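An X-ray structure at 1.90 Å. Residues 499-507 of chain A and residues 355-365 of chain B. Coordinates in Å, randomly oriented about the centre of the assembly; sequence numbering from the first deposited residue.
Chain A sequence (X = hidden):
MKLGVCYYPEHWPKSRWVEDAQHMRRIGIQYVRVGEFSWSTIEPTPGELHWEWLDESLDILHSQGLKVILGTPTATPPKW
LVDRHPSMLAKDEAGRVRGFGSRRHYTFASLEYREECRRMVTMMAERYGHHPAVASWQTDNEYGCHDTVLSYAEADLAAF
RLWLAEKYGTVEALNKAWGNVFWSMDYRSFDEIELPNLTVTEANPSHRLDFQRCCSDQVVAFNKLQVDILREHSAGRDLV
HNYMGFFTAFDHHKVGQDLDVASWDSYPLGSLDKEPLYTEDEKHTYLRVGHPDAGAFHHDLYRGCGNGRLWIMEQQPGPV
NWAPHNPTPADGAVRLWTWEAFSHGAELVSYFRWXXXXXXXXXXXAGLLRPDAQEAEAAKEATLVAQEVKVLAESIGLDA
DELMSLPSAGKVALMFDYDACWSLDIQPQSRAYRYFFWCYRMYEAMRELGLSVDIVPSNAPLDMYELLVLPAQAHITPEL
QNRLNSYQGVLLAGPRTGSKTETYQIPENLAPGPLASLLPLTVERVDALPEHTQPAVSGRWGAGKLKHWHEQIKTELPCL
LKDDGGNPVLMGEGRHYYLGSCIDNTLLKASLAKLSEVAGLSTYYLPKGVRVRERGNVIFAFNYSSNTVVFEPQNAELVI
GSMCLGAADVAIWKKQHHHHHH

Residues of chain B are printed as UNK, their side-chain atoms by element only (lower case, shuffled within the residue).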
ATOM      1  N   SER A 499     -10.906  15.144 -38.424  1.00 15.84           N
ATOM      2  CA  SER A 499     -10.207  16.258 -37.787  1.00 16.07           C
ATOM      3  C   SER A 499      -9.059  16.851 -38.627  1.00 16.54           C
ATOM      4  O   SER A 499      -8.505  17.890 -38.257  1.00 16.38           O
ATOM      5  CB  SER A 499      -9.680  15.830 -36.408  1.00 15.99           C
ATOM      6  OG  SER A 499      -8.716  14.794 -36.510  1.00 15.76           O
ATOM      7  N   LYS A 500      -8.688  16.191 -39.727  1.00 17.10           N
ATOM      8  CA  LYS A 500      -7.592  16.660 -40.584  1.00 17.61           C
ATOM      9  C   LYS A 500      -7.950  16.600 -42.065  1.00 17.88           C
ATOM     10  O   LYS A 500      -8.632  15.672 -42.519  1.00 18.41           O
ATOM     11  CB  LYS A 500      -6.312  15.829 -40.365  1.00 17.37           C
ATOM     12  CG  LYS A 500      -5.770  15.796 -38.942  1.00 17.30           C
ATOM     13  CD  LYS A 500      -5.228  17.137 -38.489  1.00 17.43           C
ATOM     14  CE  LYS A 500      -4.827  17.117 -37.023  1.00 17.73           C
ATOM     15  NZ  LYS A 500      -4.528  18.481 -36.509  1.00 17.81           N
ATOM     16  N   THR A 501      -7.438  17.571 -42.818  1.00 18.64           N
ATOM     17  CA  THR A 501      -7.456  17.533 -44.280  1.00 19.53           C
ATOM     18  C   THR A 501      -6.378  16.550 -44.792  1.00 21.02           C
ATOM     19  O   THR A 501      -5.596  15.993 -44.007  1.00 20.65           O
ATOM     20  CB  THR A 501      -7.179  18.930 -44.874  1.00 19.72           C
ATOM     21  OG1 THR A 501      -5.874  19.365 -44.476  1.00 19.98           O
ATOM     22  CG2 THR A 501      -8.238  19.964 -44.411  1.00 19.33           C
ATOM     23  N   GLU A 502      -6.335  16.349 -46.108  1.00 21.24           N
ATOM     24  CA  GLU A 502      -5.324  15.486 -46.734  1.00 22.17           C
ATOM     25  C   GLU A 502      -3.885  15.969 -46.481  1.00 21.80           C
ATOM     26  O   GLU A 502      -2.967  15.147 -46.389  1.00 20.96           O
ATOM     27  CB  GLU A 502      -5.570  15.365 -48.252  1.00 23.52           C
ATOM     28  CG  GLU A 502      -5.005  14.088 -48.901  1.00 24.64           C
ATOM     29  CD  GLU A 502      -3.499  14.096 -49.192  1.00 25.31           C
ATOM     30  OE1 GLU A 502      -2.904  15.172 -49.396  1.00 24.58           O
ATOM     31  OE2 GLU A 502      -2.906  12.993 -49.236  1.00 28.26           O
ATOM     32  N   THR A 503      -3.701  17.284 -46.356  1.00 21.09           N
ATOM     33  CA  THR A 503      -2.374  17.890 -46.246  1.00 22.32           C
ATOM     34  C   THR A 503      -2.022  18.351 -44.814  1.00 20.75           C
ATOM     35  O   THR A 503      -1.179  19.232 -44.646  1.00 20.64           O
ATOM     36  CB  THR A 503      -2.259  19.082 -47.226  1.00 24.23           C
ATOM     37  OG1 THR A 503      -3.173  20.103 -46.831  1.00 25.72           O
ATOM     38  CG2 THR A 503      -2.606  18.645 -48.653  1.00 25.94           C
ATOM     39  N   TYR A 504      -2.658  17.731 -43.809  1.00 19.59           N
ATOM     40  CA  TYR A 504      -2.414  17.984 -42.390  1.00 18.70           C
ATOM     41  C   TYR A 504      -2.809  19.413 -41.975  1.00 18.54           C
ATOM     42  O   TYR A 504      -2.012  20.154 -41.406  1.00 18.25           O
ATOM     43  CB  TYR A 504      -0.959  17.640 -42.005  1.00 18.13           C
ATOM     44  CG  TYR A 504      -0.821  16.938 -40.665  1.00 17.84           C
ATOM     45  CD1 TYR A 504      -1.361  17.486 -39.500  1.00 17.47           C
ATOM     46  CD2 TYR A 504      -0.133  15.722 -40.559  1.00 17.69           C
ATOM     47  CE1 TYR A 504      -1.234  16.842 -38.275  1.00 17.28           C
ATOM     48  CE2 TYR A 504      -0.007  15.071 -39.342  1.00 17.26           C
ATOM     49  CZ  TYR A 504      -0.556  15.634 -38.198  1.00 17.07           C
ATOM     50  OH  TYR A 504      -0.439  14.982 -36.994  1.00 16.42           O
ATOM     51  N   GLN A 505      -4.052  19.787 -42.271  1.00 18.61           N
ATOM     52  CA  GLN A 505      -4.627  21.026 -41.754  1.00 19.28           C
ATOM     53  C   GLN A 505      -5.969  20.745 -41.099  1.00 19.33           C
ATOM     54  O   GLN A 505      -6.590  19.719 -41.369  1.00 19.14           O
ATOM     55  CB  GLN A 505      -4.811  22.074 -42.861  1.00 19.43           C
ATOM     56  CG  GLN A 505      -3.524  22.489 -43.565  1.00 19.82           C
ATOM     57  CD  GLN A 505      -3.683  23.729 -44.436  1.00 20.73           C
ATOM     58  OE1 GLN A 505      -4.597  24.533 -44.232  1.00 20.47           O
ATOM     59  NE2 GLN A 505      -2.773  23.900 -45.401  1.00 20.18           N
ATOM     60  N   ILE A 506      -6.424  21.676 -40.262  1.00 19.37           N
ATOM     61  CA  ILE A 506      -7.743  21.565 -39.635  1.00 19.69           C
ATOM     62  C   ILE A 506      -8.792  21.937 -40.690  1.00 20.41           C
ATOM     63  O   ILE A 506      -8.634  22.961 -41.347  1.00 21.32           O
ATOM     64  CB  ILE A 506      -7.863  22.483 -38.402  1.00 19.58           C
ATOM     65  CG1 ILE A 506      -6.841  22.051 -37.335  1.00 19.58           C
ATOM     66  CG2 ILE A 506      -9.289  22.465 -37.864  1.00 19.10           C
ATOM     67  CD1 ILE A 506      -6.747  22.968 -36.137  1.00 19.76           C
ATOM     68  N   PRO A 507      -9.852  21.116 -40.864  1.00 21.01           N
ATOM     69  CA  PRO A 507     -10.894  21.479 -41.828  1.00 21.40           C
ATOM     70  C   PRO A 507     -11.514  22.847 -41.560  1.00 22.00           C
ATOM     71  O   PRO A 507     -11.610  23.284 -40.410  1.00 20.89           O
ATOM     72  CB  PRO A 507     -11.946  20.381 -41.649  1.00 21.40           C
ATOM     73  CG  PRO A 507     -11.160  19.198 -41.195  1.00 21.18           C
ATOM     74  CD  PRO A 507     -10.055  19.749 -40.337  1.00 20.91           C
TER
ATOM     75  N   UNK B 355      -5.678  34.177 -33.296  1.00 16.29           N
ATOM     76  CA  UNK B 355      -6.531  33.161 -33.913  1.00 16.62           C
ATOM     77  C   UNK B 355      -5.720  31.892 -34.143  1.00 16.50           C
ATOM     78  O   UNK B 355      -4.646  31.942 -34.737  1.00 16.45           O
ATOM     79  n   UNK B 355     -10.379  31.943 -40.007  1.00 18.10           N
ATOM     80  n   UNK B 355      -9.586  34.093 -39.825  1.00 18.50           N
ATOM     81  n   UNK B 355      -9.260  32.571 -38.104  1.00 17.52           N
ATOM     82  c   UNK B 355      -8.032  32.795 -35.982  1.00 17.13           C
ATOM     83  c   UNK B 355      -7.067  33.703 -35.236  1.00 17.03           C
ATOM     84  c   UNK B 355      -8.523  33.485 -37.242  1.00 17.66           C
ATOM     85  c   UNK B 355      -9.738  32.876 -39.309  1.00 18.39           C
ATOM     86  N   UNK B 356      -6.239  30.761 -33.657  1.00 16.85           N
ATOM     87  CA  UNK B 356      -5.583  29.454 -33.789  1.00 16.71           C
ATOM     88  C   UNK B 356      -5.359  29.130 -35.266  1.00 16.92           C
ATOM     89  O   UNK B 356      -6.299  29.196 -36.055  1.00 16.98           O
ATOM     90  n   UNK B 356      -6.625  24.667 -32.861  1.00 15.47           N
ATOM     91  c   UNK B 356      -5.929  26.949 -33.228  1.00 15.96           C
ATOM     92  c   UNK B 356      -6.832  25.939 -32.540  1.00 15.64           C
ATOM     93  o   UNK B 356      -7.699  26.292 -31.722  1.00 14.78           O
ATOM     94  c   UNK B 356      -6.450  28.379 -33.128  1.00 16.24           C
ATOM     95  N   UNK B 357      -4.124  28.793 -35.640  1.00 17.00           N
ATOM     96  CA  UNK B 357      -3.800  28.539 -37.051  1.00 17.30           C
ATOM     97  C   UNK B 357      -4.231  27.126 -37.443  1.00 17.63           C
ATOM     98  O   UNK B 357      -4.090  26.211 -36.643  1.00 17.66           O
ATOM     99  c   UNK B 357      -2.311  28.724 -37.289  1.00 18.20           C
ATOM    100  N   UNK B 358      -4.761  26.937 -38.670  1.00 17.43           N
ATOM    101  CA  UNK B 358      -5.172  25.591 -39.083  1.00 17.48           C
ATOM    102  C   UNK B 358      -4.043  24.742 -39.697  1.00 17.59           C
ATOM    103  O   UNK B 358      -4.282  23.576 -40.035  1.00 18.14           O
ATOM    104  c   UNK B 358      -6.254  25.878 -40.124  1.00 17.46           C
ATOM    105  c   UNK B 358      -5.771  27.113 -40.787  1.00 17.81           C
ATOM    106  c   UNK B 358      -5.121  27.938 -39.693  1.00 17.87           C
ATOM    107  N   UNK B 359      -2.841  25.309 -39.821  1.00 17.03           N
ATOM    108  CA  UNK B 359      -1.689  24.640 -40.442  1.00 17.26           C
ATOM    109  C   UNK B 359      -0.450  24.731 -39.549  1.00 16.77           C
ATOM    110  O   UNK B 359      -0.402  25.532 -38.611  1.00 16.46           O
ATOM    111  c   UNK B 359      -0.128  28.801 -41.330  1.00 18.64           C
ATOM    112  c   UNK B 359      -1.373  25.250 -41.829  1.00 17.82           C
ATOM    113  c   UNK B 359      -1.208  29.537 -41.777  1.00 19.04           C
ATOM    114  c   UNK B 359      -0.178  27.420 -41.356  1.00 18.19           C
ATOM    115  c   UNK B 359      -2.393  27.508 -42.264  1.00 18.86           C
ATOM    116  c   UNK B 359      -2.343  28.891 -42.251  1.00 19.05           C
ATOM    117  c   UNK B 359      -1.303  26.755 -41.829  1.00 18.15           C
ATOM    118  N   UNK B 360       0.549  23.907 -39.870  1.00 16.27           N
ATOM    119  CA  UNK B 360       1.862  23.952 -39.216  1.00 16.07           C
ATOM    120  C   UNK B 360       1.942  23.242 -37.875  1.00 16.01           C
ATOM    121  O   UNK B 360       0.961  22.625 -37.417  1.00 16.27           O
ATOM    122  N   UNK B 361       3.117  23.351 -37.246  1.00 15.64           N
ATOM    123  CA  UNK B 361       3.465  22.633 -36.007  1.00 15.73           C
ATOM    124  C   UNK B 361       2.512  22.929 -34.837  1.00 15.89           C
ATOM    125  O   UNK B 361       2.254  22.062 -33.994  1.00 16.22           O
ATOM    126  n   UNK B 361       7.729  22.995 -38.020  1.00 15.33           N
ATOM    127  c   UNK B 361       6.455  23.131 -37.636  1.00 15.85           C
ATOM    128  c   UNK B 361       4.908  22.982 -35.569  1.00 15.69           C
ATOM    129  c   UNK B 361       6.039  22.355 -36.379  1.00 15.65           C
ATOM    130  o   UNK B 361       5.643  23.830 -38.258  1.00 16.25           O
ATOM    131  N   UNK B 362       2.011  24.161 -34.788  1.00 15.70           N
ATOM    132  CA  UNK B 362       1.186  24.655 -33.683  1.00 15.48           C
ATOM    133  C   UNK B 362      -0.299  24.759 -34.039  1.00 15.39           C
ATOM    134  O   UNK B 362      -1.034  25.522 -33.411  1.00 15.07           O
ATOM    135  o   UNK B 362       4.745  27.151 -31.399  1.00 15.03           O
ATOM    136  c   UNK B 362       3.713  27.206 -32.111  1.00 15.41           C
ATOM    137  c   UNK B 362       3.107  25.887 -32.559  1.00 15.35           C
ATOM    138  c   UNK B 362       1.734  26.009 -33.204  1.00 15.33           C
ATOM    139  o   UNK B 362       3.175  28.286 -32.466  1.00 15.69           O
ATOM    140  N   UNK B 363      -0.763  23.968 -35.006  1.00 15.17           N
ATOM    141  CA  UNK B 363      -2.188  23.979 -35.355  1.00 15.61           C
ATOM    142  C   UNK B 363      -3.134  23.611 -34.178  1.00 15.71           C
ATOM    143  O   UNK B 363      -4.299  24.014 -34.183  1.00 15.50           O
ATOM    144  c   UNK B 363      -2.308  20.898 -37.800  1.00 16.20           C
ATOM    145  n   UNK B 363      -1.294  21.152 -38.642  1.00 16.54           N
ATOM    146  c   UNK B 363      -2.474  23.133 -36.613  1.00 15.69           C
ATOM    147  c   UNK B 363      -2.287  21.627 -36.465  1.00 16.31           C
ATOM    148  o   UNK B 363      -3.229  20.124 -38.079  1.00 15.83           O
ATOM    149  N   UNK B 364      -2.631  22.883 -33.173  1.00 15.71           N
ATOM    150  CA  UNK B 364      -3.407  22.592 -31.951  1.00 16.37           C
ATOM    151  C   UNK B 364      -3.202  23.596 -30.799  1.00 15.86           C
ATOM    152  O   UNK B 364      -3.746  23.389 -29.710  1.00 15.95           O
ATOM    153  s   UNK B 364      -5.092  20.035 -33.044  1.00 18.87           S
ATOM    154  c   UNK B 364      -3.385  20.069 -32.462  1.00 17.57           C
ATOM    155  c   UNK B 364      -3.106  21.170 -31.451  1.00 17.14           C
ATOM    156  c   UNK B 364      -5.942  19.445 -31.591  1.00 18.60           C
ATOM    157  N   UNK B 365      -2.458  24.680 -31.031  1.00 15.19           N
ATOM    158  CA  UNK B 365      -2.248  25.719 -30.013  1.00 15.39           C
ATOM    159  C   UNK B 365      -3.409  26.714 -30.083  1.00 15.41           C
ATOM    160  O   UNK B 365      -3.595  27.370 -31.100  1.00 15.55           O
ATOM    161  c   UNK B 365       0.681  27.337 -28.398  1.00 15.08           C
ATOM    162  c   UNK B 365      -0.482  27.308 -29.096  1.00 15.12           C
ATOM    163  n   UNK B 365       0.578  28.352 -27.478  1.00 14.81           N
ATOM    164  c   UNK B 365      -0.607  28.923 -27.599  1.00 14.82           C
ATOM    165  n   UNK B 365      -1.262  28.325 -28.580  1.00 14.96           N
ATOM    166  c   UNK B 365      -0.919  26.446 -30.241  1.00 15.06           C
TER
HETATM  167  O   HOH W   1       0.132  22.009 -41.895  1.00 23.05           O

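Position 355 carries three carbons, a nitrogen, then a carbon holding two more nitrogens: a guanidinium on an extended chain. It touches nothing on the chain A stretch, and two of its nitrogens are hydrogen-bonded elsewhere in the structure. It is Arg355(B).

Position 356 has three carbons, the third bearing one oxygen and one nitrogen, an amide whose nitrogen borders the side chain of Ile506(A). This is Gln356(B). Its NE2 donates to the backbone O of position 363 at 2.8 Å and lies 3.7 Å from CD1 of Ile506(A), a local brace that also borders the contact.

Position 357 has a single side-chain carbon, which makes no contact with the chain A stretch: Ala357(B).

At 358 three carbons close a ring onto the backbone nitrogen, and the ring packs on Ile506(A), which defines Pro358(B). Its CB lies 4.1 Å from CB of Ile506(A), while its O accepts from N of Ile506(A) at 2.9 Å and meets CA of Gln505(A) at 3.1 Å.

Position 359 shows one carbon and a six-carbon ring with no hydroxyl, the first carbon against the side chain of Gln505(A): Phe359(B). Its CB is 3.8 Å from CD of Gln505(A), whose OE1 sits at the ring edge.

Position 360 has no side-chain atoms, and its phi of 81° by itself favours glycine. At Gly360(B), N gives its hydrogen to a water at 2.8 Å, which donates in turn to O of Tyr504(A) at 2.9 Å.

Position 361 has three carbons, the third carrying one oxygen and one nitrogen, out of reach of the chain A stretch: Gln361(B).

Position 362 has three carbons, the third carrying two oxygens, likewise out of reach: Glu362(B).

Position 363 also has three carbons, oxygen and nitrogen, but points toward chain A, its amide meeting Lys500(A) and Tyr504(A). The amide of Gln363(B) uses both ends: OE1 accepts from NZ of Lys500(A) at 2.6 Å, and NE2 donates to O of Tyr504(A) at 3.0 Å and to O of Gly360(B) at 3.0 Å.

Position 364 is unbranched, two carbons, sulfur, carbon, with the sulfur near Lys500(A): Met364(B), its SD 3.8 Å from NZ of Lys500(A).

Position 365 has one carbon and a five-membered ring with two nitrogens, out of reach: His365(B).

The contact combines a side-chain amide that meets a lysine and a backbone carbonyl with a backbone-to-backbone hydrogen bond and apolar packing. The same NE2 of Gln363(B) that bonds Gly360(B) O across the turn also bonds O of Tyr504(A). The Pro358(B) carbonyl pairs with Ile506(A) N beside the isoleucine–proline packing, and the bridging water gives the Tyr504(A) carbonyl a second donor.

Chain B 355-365: RQAPFGQEQMH
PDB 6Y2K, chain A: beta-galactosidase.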